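Side-chain contacts in probable dipeptidase (Pseudomonas aeruginosa, PDB 3B40), which probably hydrolyses dipeptides as a metal-dependent peptidase of the membrane dipeptidase family M19, built on a TIM-barrel fold: residues L33-T38 against Y99-G104; E41-G46 against R107-Q112. The protein carries 11 engineered substitutions. All blocks are in the same frame, centred on the assembly; numbering follows the deposited sequence.

Contact 1: residues L33-T38 against Y99-G104. Engineered in segment 33-38: Leu-33 (natural residue Pro), Thr-38 (natural residue Glu).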
loop_
_atom_site.group_PDB
_atom_site.type_symbol
_atom_site.label_atom_id
_atom_site.label_comp_id
_atom_site.label_asym_id
_atom_site.label_seq_id
_atom_site.Cartn_x
_atom_site.Cartn_y
_atom_site.Cartn_z
ATOM N N LEU A 33 10.033 -11.756 2.811
ATOM C CA LEU A 33 11.345 -11.864 3.454
ATOM C C LEU A 33 12.286 -12.922 2.822
ATOM O O LEU A 33 13.493 -12.876 3.005
ATOM C CB LEU A 33 11.172 -12.119 4.958
ATOM C CG LEU A 33 10.650 -10.873 5.673
ATOM C CD1 LEU A 33 9.963 -11.224 7.010
ATOM C CD2 LEU A 33 11.806 -9.890 5.860
ATOM N N ASP A 34 11.724 -13.870 2.091
ATOM C CA ASP A 34 12.535 -14.907 1.437
ATOM C C ASP A 34 12.674 -14.674 -0.071
ATOM O O ASP A 34 13.026 -15.576 -0.820
ATOM C CB ASP A 34 11.947 -16.302 1.736
ATOM C CG ASP A 34 10.580 -16.514 1.086
ATOM O OD1 ASP A 34 10.025 -15.536 0.529
ATOM O OD2 ASP A 34 10.057 -17.660 1.138
ATOM N N PHE A 35 12.372 -13.459 -0.519
ATOM C CA PHE A 35 12.394 -13.144 -1.935
ATOM C C PHE A 35 13.850 -13.216 -2.391
ATOM O O PHE A 35 14.733 -12.690 -1.722
ATOM C CB PHE A 35 11.843 -11.726 -2.140
ATOM C CG PHE A 35 11.550 -11.374 -3.568
ATOM C CD1 PHE A 35 10.838 -12.246 -4.392
ATOM C CD2 PHE A 35 11.924 -10.132 -4.061
ATOM C CE1 PHE A 35 10.548 -11.895 -5.706
ATOM C CE2 PHE A 35 11.631 -9.768 -5.362
ATOM C CZ PHE A 35 10.939 -10.658 -6.192
ATOM N N GLY A 36 14.090 -13.896 -3.509
ATOM C CA GLY A 36 15.436 -14.105 -4.008
ATOM C C GLY A 36 16.104 -15.381 -3.504
ATOM O O GLY A 36 17.277 -15.600 -3.785
ATOM N N THR A 37 15.369 -16.214 -2.763
ATOM C CA THR A 37 15.913 -17.477 -2.231
ATOM C C THR A 37 15.415 -18.617 -3.095
ATOM O O THR A 37 14.558 -18.421 -3.976
ATOM C CB THR A 37 15.497 -17.758 -0.761
ATOM O OG1 THR A 37 14.074 -17.925 -0.673
ATOM C CG2 THR A 37 15.922 -16.639 0.146
ATOM N N THR A 38 15.957 -19.814 -2.855
ATOM C CA THR A 38 15.531 -21.016 -3.577
ATOM C C THR A 38 14.044 -21.231 -3.364
ATOM O O THR A 38 13.576 -21.251 -2.220
ATOM C CB THR A 38 16.314 -22.246 -3.094
ATOM O OG1 THR A 38 17.713 -21.962 -3.193
ATOM C CG2 THR A 38 16.004 -23.472 -3.943
ATOM N N TYR A 99 16.025 -4.370 2.728
ATOM C CA TYR A 99 17.082 -3.567 2.097
ATOM C C TYR A 99 18.127 -4.421 1.369
ATOM O O TYR A 99 18.560 -4.089 0.269
ATOM C CB TYR A 99 17.782 -2.681 3.147
ATOM C CG TYR A 99 18.804 -1.751 2.533
ATOM C CD1 TYR A 99 18.402 -0.583 1.887
ATOM C CD2 TYR A 99 20.166 -2.037 2.591
ATOM C CE1 TYR A 99 19.334 0.283 1.321
ATOM C CE2 TYR A 99 21.113 -1.171 2.007
ATOM C CZ TYR A 99 20.677 -0.027 1.378
ATOM O OH TYR A 99 21.577 0.835 0.809
ATOM N N LYS A 100 18.552 -5.510 1.993
ATOM C CA LYS A 100 19.540 -6.385 1.365
ATOM C C LYS A 100 18.969 -7.085 0.132
ATOM O O LYS A 100 19.684 -7.298 -0.848
ATOM C CB LYS A 100 20.063 -7.418 2.355
ATOM C CG LYS A 100 21.217 -6.920 3.225
ATOM C CD LYS A 100 21.537 -7.952 4.314
ATOM C CE LYS A 100 22.086 -9.279 3.727
ATOM N NZ LYS A 100 23.567 -9.431 3.867
ATOM N N ILE A 101 17.684 -7.438 0.178
ATOM C CA ILE A 101 17.002 -8.016 -0.999
ATOM C C ILE A 101 17.034 -7.072 -2.220
ATOM O O ILE A 101 17.382 -7.483 -3.360
ATOM C CB ILE A 101 15.541 -8.441 -0.664
ATOM C CG1 ILE A 101 15.536 -9.638 0.297
ATOM C CG2 ILE A 101 14.717 -8.772 -1.975
ATOM C CD1 ILE A 101 14.107 -10.067 0.756
ATOM N N LEU A 102 16.696 -5.810 -1.977
ATOM C CA LEU A 102 16.563 -4.796 -3.027
ATOM C C LEU A 102 17.889 -4.420 -3.654
ATOM O O LEU A 102 18.031 -4.409 -4.872
ATOM C CB LEU A 102 15.849 -3.540 -2.496
ATOM C CG LEU A 102 14.379 -3.725 -2.068
ATOM C CD1 LEU A 102 13.824 -2.454 -1.457
ATOM C CD2 LEU A 102 13.539 -4.135 -3.293
ATOM N N THR A 103 18.875 -4.100 -2.834
ATOM C CA THR A 103 20.187 -3.768 -3.384
ATOM C C THR A 103 20.821 -5.029 -3.985
ATOM O O THR A 103 21.630 -4.954 -4.922
ATOM C CB THR A 103 21.099 -3.152 -2.320
ATOM O OG1 THR A 103 21.204 -4.041 -1.216
ATOM C CG2 THR A 103 20.541 -1.815 -1.820
ATOM N N GLY A 104 20.455 -6.188 -3.444
ATOM C CA GLY A 104 20.972 -7.447 -3.954
ATOM C C GLY A 104 20.436 -7.795 -5.339
ATOM O O GLY A 104 21.133 -8.448 -6.107
#
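In the TIM-barrel fold of this family, the loop that follows strand 25-29 folds back over helix 87-108, and Phe-35 and Ile-101 carry the contact between segments 33-38 and 99-104. Ile-101 meets the loop with both branches. Its CG2 comes to the edge of the Phe-35 ring, near the ring plane, 3.7 Å from CD2, and the two side chains cross at about a right angle. The Phe-35 torsion, CG anti to the backbone N (chi1 -168°), leaves CD2 against that methyl. CD1, at the end of the longer branch, packs against two backbone carbonyl oxygens, O of Phe-35 and O of Leu-33, an engineered residue, each at 3.7 Å. Elsewhere on the helix, Phe-35 touches Met-105, one turn after Ile-101, and Leu-33 touches Ile-97 and Arg-98. A type II beta turn from Asp-34 to Thr-37 shapes the loop, with Gly-36 where positive phi suits glycine. O of Asp-34 accepts both N of Thr-37 at 3.1 Å and OG1 of Thr-37 at 2.6 Å, the hydroxyl approaching in the carbonyl plane on a lone pair. No hydrogen bond joins the two segments; one apolar pair and a methyl against carbonyl oxygens give close packing without a directional bond, which a branched isoleucine suits well.

Contact 2: residues E41-G46 against R107-Q112. Engineered in segment 41-46: Val-42 (natural residue Phe).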
loop_
_atom_site.group_PDB
_atom_site.type_symbol
_atom_site.label_atom_id
_atom_site.label_comp_id
_atom_site.label_asym_id
_atom_site.label_seq_id
_atom_site.Cartn_x
_atom_site.Cartn_y
_atom_site.Cartn_z
ATOM N N GLU A 41 12.915 -17.154 -6.444
ATOM C CA GLU A 41 13.922 -16.325 -7.130
ATOM C C GLU A 41 13.286 -15.149 -7.859
ATOM O O GLU A 41 12.147 -15.238 -8.340
ATOM C CB GLU A 41 14.748 -17.153 -8.138
ATOM C CG GLU A 41 15.486 -18.374 -7.552
ATOM C CD GLU A 41 14.613 -19.629 -7.500
ATOM O OE1 GLU A 41 13.386 -19.536 -7.779
ATOM O OE2 GLU A 41 15.148 -20.717 -7.176
ATOM N N VAL A 42 14.031 -14.053 -7.958
ATOM C CA VAL A 42 13.497 -12.828 -8.554
ATOM C C VAL A 42 13.420 -12.909 -10.085
ATOM O O VAL A 42 12.591 -12.242 -10.706
ATOM C CB VAL A 42 14.283 -11.568 -8.112
ATOM C CG1 VAL A 42 14.624 -11.637 -6.631
ATOM C CG2 VAL A 42 15.509 -11.375 -8.903
ATOM N N ASP A 43 14.264 -13.744 -10.678
ATOM C CA ASP A 43 14.334 -13.834 -12.147
ATOM C C ASP A 43 13.607 -15.072 -12.690
ATOM O O ASP A 43 13.877 -15.507 -13.800
ATOM C CB ASP A 43 15.790 -13.819 -12.604
ATOM C CG ASP A 43 16.556 -15.075 -12.166
ATOM O OD1 ASP A 43 16.308 -15.582 -11.049
ATOM O OD2 ASP A 43 17.404 -15.550 -12.955
ATOM N N LYS A 44 12.682 -15.632 -11.905
ATOM C CA LYS A 44 11.921 -16.785 -12.341
ATOM C C LYS A 44 10.428 -16.535 -12.210
ATOM O O LYS A 44 10.028 -15.669 -11.446
ATOM C CB LYS A 44 12.339 -18.038 -11.555
ATOM C CG LYS A 44 13.722 -18.565 -11.962
ATOM C CD LYS A 44 13.976 -19.930 -11.341
ATOM C CE LYS A 44 15.265 -20.569 -11.864
ATOM N NZ LYS A 44 15.565 -21.850 -11.126
ATOM N N ASP A 45 9.624 -17.300 -12.952
ATOM C CA ASP A 45 8.162 -17.242 -12.889
ATOM C C ASP A 45 7.730 -17.973 -11.615
ATOM O O ASP A 45 7.286 -19.134 -11.659
ATOM C CB ASP A 45 7.559 -17.904 -14.147
ATOM C CG ASP A 45 6.071 -17.589 -14.350
ATOM O OD1 ASP A 45 5.506 -16.786 -13.581
ATOM O OD2 ASP A 45 5.452 -18.173 -15.282
ATOM N N GLY A 46 7.855 -17.276 -10.479
ATOM C CA GLY A 46 7.684 -17.884 -9.167
ATOM C C GLY A 46 6.301 -17.896 -8.540
ATOM O O GLY A 46 5.282 -17.659 -9.212
ATOM N N ARG A 107 22.493 -5.748 -7.643
ATOM C CA ARG A 107 23.820 -6.376 -7.702
ATOM C C ARG A 107 23.842 -7.604 -8.628
ATOM O O ARG A 107 24.707 -7.712 -9.497
ATOM C CB ARG A 107 24.297 -6.774 -6.311
ATOM C CG ARG A 107 25.747 -7.285 -6.292
ATOM C CD ARG A 107 26.183 -7.784 -4.908
ATOM N NE ARG A 107 25.341 -8.882 -4.434
ATOM C CZ ARG A 107 24.550 -8.804 -3.363
ATOM N NH1 ARG A 107 24.505 -7.680 -2.652
ATOM N NH2 ARG A 107 23.803 -9.846 -3.003
ATOM N N ASP A 108 22.892 -8.515 -8.436
ATOM C CA ASP A 108 22.843 -9.765 -9.184
ATOM C C ASP A 108 22.303 -9.621 -10.593
ATOM O O ASP A 108 22.684 -10.401 -11.487
ATOM C CB ASP A 108 21.998 -10.800 -8.443
ATOM C CG ASP A 108 22.552 -11.139 -7.074
ATOM O OD1 ASP A 108 23.668 -10.689 -6.744
ATOM O OD2 ASP A 108 21.863 -11.866 -6.325
ATOM N N PHE A 109 21.435 -8.628 -10.808
ATOM C CA PHE A 109 20.756 -8.470 -12.102
ATOM C C PHE A 109 20.879 -7.058 -12.696
ATOM O O PHE A 109 19.859 -6.429 -12.961
ATOM C CB PHE A 109 19.277 -8.863 -11.932
ATOM C CG PHE A 109 19.095 -10.260 -11.433
ATOM C CD1 PHE A 109 19.136 -11.328 -12.317
ATOM C CD2 PHE A 109 18.944 -10.524 -10.075
ATOM C CE1 PHE A 109 19.018 -12.642 -11.851
ATOM C CE2 PHE A 109 18.811 -11.829 -9.610
ATOM C CZ PHE A 109 18.847 -12.885 -10.496
ATOM N N PRO A 110 22.118 -6.549 -12.885
ATOM C CA PRO A 110 22.308 -5.138 -13.284
ATOM C C PRO A 110 21.738 -4.723 -14.641
ATOM O O PRO A 110 21.410 -3.550 -14.826
ATOM C CB PRO A 110 23.832 -4.962 -13.276
ATOM C CG PRO A 110 24.354 -6.364 -13.486
ATOM C CD PRO A 110 23.419 -7.222 -12.696
ATOM N N ASN A 111 21.631 -5.657 -15.581
ATOM C CA ASN A 111 21.037 -5.344 -16.878
ATOM C C ASN A 111 19.518 -5.422 -16.815
ATOM O O ASN A 111 18.843 -5.093 -17.771
ATOM C CB ASN A 111 21.553 -6.297 -17.963
ATOM C CG ASN A 111 23.069 -6.330 -18.038
ATOM O OD1 ASN A 111 23.721 -5.287 -18.051
ATOM N ND2 ASN A 111 23.640 -7.536 -18.052
ATOM N N GLN A 112 18.975 -5.877 -15.691
ATOM C CA GLN A 112 17.530 -6.148 -15.625
ATOM C C GLN A 112 16.767 -5.273 -14.623
ATOM O O GLN A 112 15.543 -5.102 -14.755
ATOM C CB GLN A 112 17.278 -7.626 -15.310
ATOM C CG GLN A 112 17.625 -8.609 -16.424
ATOM C CD GLN A 112 16.942 -9.948 -16.229
ATOM O OE1 GLN A 112 15.743 -10.109 -16.515
ATOM N NE2 GLN A 112 17.692 -10.920 -15.733
#
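Apolar packing and contact with a carboxylate both converge on one ring, that of Phe-109, the first residue to leave helical geometry after helix 87-108. The apolar part comes from Val-42, an engineered residue, whose CG2 lies 3.4 Å from CE2 of Phe-109 and 3.7 Å from CD2 of that ring, approaching it obliquely. The polar neighbour is Asp-43, whose side chain crosses that of Phe-109 at about a right angle. Its CB and CG are each 3.5 Å from CE1 of Phe-109, and the carboxylate plane is turned 44° from the ring plane. With chi1 at 67°, CG of Asp-43 sits between its own backbone N and carbonyl carbon, so that CB and the carboxylate both rest obliquely by CE1 and CZ; OD2 of Asp-43 comes 3.5 Å from CE1 of Phe-109.

A type I beta turn from Glu-41 to Lys-44 shapes the first segment and places Val-42 and Asp-43 at its two central positions, so both can reach the same ring. In the other segment, N of Gln-112 bonds to O of Phe-109 at 2.9 Å as the chain turns toward strand 113-115. Helix 52-58 lies alongside: the Val-42 backbone bonds to Leu-52, which Gln-112 also touches. With no hydrogen bond or salt bridge between the segments, the contact is van der Waals, and no directional bond ties carboxylate to ring.

How the contacts relate
Contacts 1 and 2 are successive meetings of one long loop, between strand 25-29 and helix 52-58, with helix 87-108 and its exit. Their centres are 10 Å apart, and as the loop advances from 33-38 to 41-46 its partner moves from 99-104 to the helix's last residues and the turn after them, 107-112. The engineered Val-42 joins them: while its CG2 serves contact 2, its CG1 lies 3.7 Å from CE2 of Phe-35 and 3.7 Å from CA of Gly-36, both in contact 1. The two centres are about 19 and 23 Å from the chain's centre, on the same side. Leu-33's side chain is about 14 Å from a bound calcium ion, so contact 1 is no metal site; helix 87-108 carries calcium-site residues Asp-89 and His-93 nearer its other end.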